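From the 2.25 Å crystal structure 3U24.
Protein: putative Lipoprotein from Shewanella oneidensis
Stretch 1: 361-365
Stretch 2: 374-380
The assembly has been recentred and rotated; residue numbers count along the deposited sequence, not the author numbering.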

# COMPACT_ATOMS: atom_id res chain seq x y z
N ALA A 361 -8.49 10.98 -1.01
CA ALA A 361 -9.25 10.52 -2.18
C ALA A 361 -8.71 9.19 -2.70
O ALA A 361 -7.54 9.08 -3.04
N SER A 362 -9.56 8.16 -2.72
CA SER A 362 -9.17 6.83 -3.25
C SER A 362 -10.34 5.96 -3.72
O SER A 362 -11.48 6.20 -3.37
N ILE A 363 -10.03 4.95 -4.51
CA ILE A 363 -11.01 4.03 -5.04
C ILE A 363 -11.26 2.94 -4.01
O ILE A 363 -10.31 2.38 -3.49
N SER A 364 -12.51 2.64 -3.69
CA SER A 364 -12.76 1.46 -2.88
C SER A 364 -13.60 0.50 -3.68
O SER A 364 -14.57 0.87 -4.37
N ALA A 365 -13.19 -0.74 -3.61
CA ALA A 365 -13.69 -1.74 -4.50
C ALA A 365 -13.81 -3.02 -3.68
O ALA A 365 -13.13 -3.16 -2.67
N ASN A 374 -20.17 -2.63 -4.39
CA ASN A 374 -19.98 -1.71 -5.51
C ASN A 374 -18.60 -1.00 -5.44
O ASN A 374 -17.92 -1.08 -4.41
N THR A 375 -18.21 -0.34 -6.53
CA THR A 375 -16.93 0.40 -6.59
C THR A 375 -17.19 1.89 -6.59
O THR A 375 -17.92 2.37 -7.43
N TYR A 376 -16.56 2.61 -5.66
CA TYR A 376 -16.65 4.08 -5.58
C TYR A 376 -15.31 4.85 -5.59
O TYR A 376 -14.26 4.31 -5.24
N TYR A 377 -15.37 6.14 -5.93
CA TYR A 377 -14.28 7.08 -5.69
C TYR A 377 -14.61 7.87 -4.42
O TYR A 377 -15.44 8.79 -4.45
N ASN A 378 -13.97 7.48 -3.33
CA ASN A 378 -14.08 8.15 -2.03
C ASN A 378 -13.29 9.45 -2.01
O ASN A 378 -12.07 9.44 -2.07
N VAL A 379 -13.99 10.57 -1.93
CA VAL A 379 -13.37 11.88 -1.90
C VAL A 379 -13.87 12.52 -0.62
O VAL A 379 -15.09 12.69 -0.47
N THR A 380 -12.97 12.84 0.31
CA THR A 380 -13.39 13.39 1.61
C THR A 380 -13.69 14.87 1.55
O THR A 380 -12.75 15.66 1.31

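What does the first residue of stretch 1 bring to the contact? The two segments run as antiparallel neighbours, and Ala 361 lies across from Val 379, its CA-to-CB bond directed sideways. The small methyl group still finds apolar company: Ala 361 CB is 3.9 Å from Tyr 377 CE1 and 4.2 Å from Val 379 CG2. Val 379, with chi1 in t, points its own CA-to-CB bond away, so its share of the contact is slight. Beneath these side chains, Ala 361 CA approaches Asn 378 O at 3.0 Å in a CA-H...O contact.

How is Ser 362 held if its side chain does little? The backbone does the work. Ser 362 N donates to Asn 378 O at 2.9 Å, and Asn 378 N returns a hydrogen bond to Ser 362 O at 2.8 Å, closing the ring expected of a hydrogen-bonded antiparallel pair. The Ser 362 side chain, in the p rotamer, lies on the same face of the sheet as those of Ser 364, Tyr 376 and Asn 378, yet its closest approach to the other stretch, Ser 362 OG to Asn 378 ND2, is 4.6 Å.

Where does the apolar packing continue? It continues at Ile 363, which shares the opposite face with Tyr 377. Both chi angles of Ile 363 are m, and the end of its side chain comes nearer to stretch 2 than its CA-to-CB direction alone would suggest. Ile 363 CD1 lies 3.8 Å from Tyr 377 CD1, approaching the ring obliquely, while Ile 363 CG2 meets Thr 375 CG2 at 3.8 Å. Tyr 377 adopts t at chi1, which carries its ring along stretch 1 so that it reaches both Ile 363 and Ala 361; its hydroxyl is hydrogen-bonded elsewhere in the structure.

What gathers around Ser 364, and how does the contact end? Ser 364 N donates to Tyr 376 O at 2.9 Å, and Tyr 376 N donates to Ser 364 O, also at 2.9 Å. With chi1 in p, the serine hydroxyl sits between two neighbours: Ser 364 OG is 3.0 Å from Asn 378 ND2, and 4.2 Å from Tyr 376 CD2, at the edge of the ring and near its plane. Both Tyr 376 and Asn 378 have chi1 in m, and the end of the asparagine comes nearer to stretch 1 than its CA-to-CB direction suggests. Beyond this cluster the packing loosens: exposed Ala 365 brings its CB to 4.0 Å from OG1 of Thr 375, whose chi1 is m, while Asn 374 points its CA-to-CB bond away.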

# COMPACT_ATOMS: atom_id res chain seq x y z
CB ALA A 361 -9.23 11.57 -3.27
CB SER A 362 -8.36 6.06 -2.20
OG SER A 362 -9.18 5.60 -1.15
CB ILE A 363 -10.48 3.35 -6.30
CG1 ILE A 363 -10.19 4.39 -7.38
CG2 ILE A 363 -11.49 2.38 -6.81
CD1 ILE A 363 -11.36 5.25 -7.78
CB SER A 364 -13.39 1.77 -1.52
OG SER A 364 -14.70 2.27 -1.66
CB ALA A 365 -12.72 -1.91 -5.67
CB ASN A 374 -21.13 -0.71 -5.51
CG ASN A 374 -21.44 -0.19 -6.90
OD1 ASN A 374 -20.96 -0.72 -7.90
ND2 ASN A 374 -22.25 0.88 -6.97
CB THR A 375 -16.12 0.07 -7.88
OG1 THR A 375 -15.92 -1.35 -7.97
CG2 THR A 375 -14.74 0.77 -7.86
CB TYR A 376 -17.34 4.50 -4.27
CG TYR A 376 -18.63 3.78 -3.98
CD1 TYR A 376 -19.85 4.29 -4.43
CD2 TYR A 376 -18.63 2.60 -3.24
CE1 TYR A 376 -21.04 3.63 -4.15
CE2 TYR A 376 -19.83 1.94 -2.96
CZ TYR A 376 -21.02 2.45 -3.42
OH TYR A 376 -22.19 1.78 -3.16
CB TYR A 377 -14.13 8.01 -6.90
CG TYR A 377 -12.89 8.90 -6.96
CD1 TYR A 377 -11.79 8.70 -6.15
CD2 TYR A 377 -12.82 9.90 -7.91
CE1 TYR A 377 -10.67 9.51 -6.25
CE2 TYR A 377 -11.71 10.71 -8.04
CZ TYR A 377 -10.63 10.51 -7.21
OH TYR A 377 -9.55 11.34 -7.32
CB ASN A 378 -13.56 7.24 -0.91
CG ASN A 378 -14.37 5.97 -0.77
OD1 ASN A 378 -15.60 6.00 -0.79
ND2 ASN A 378 -13.68 4.84 -0.61
CB VAL A 379 -13.82 12.72 -3.10
CG1 VAL A 379 -13.43 14.17 -2.93
CG2 VAL A 379 -13.24 12.15 -4.39
CB THR A 380 -12.34 13.19 2.72
OG1 THR A 380 -11.98 11.80 2.74
CG2 THR A 380 -12.92 13.62 4.11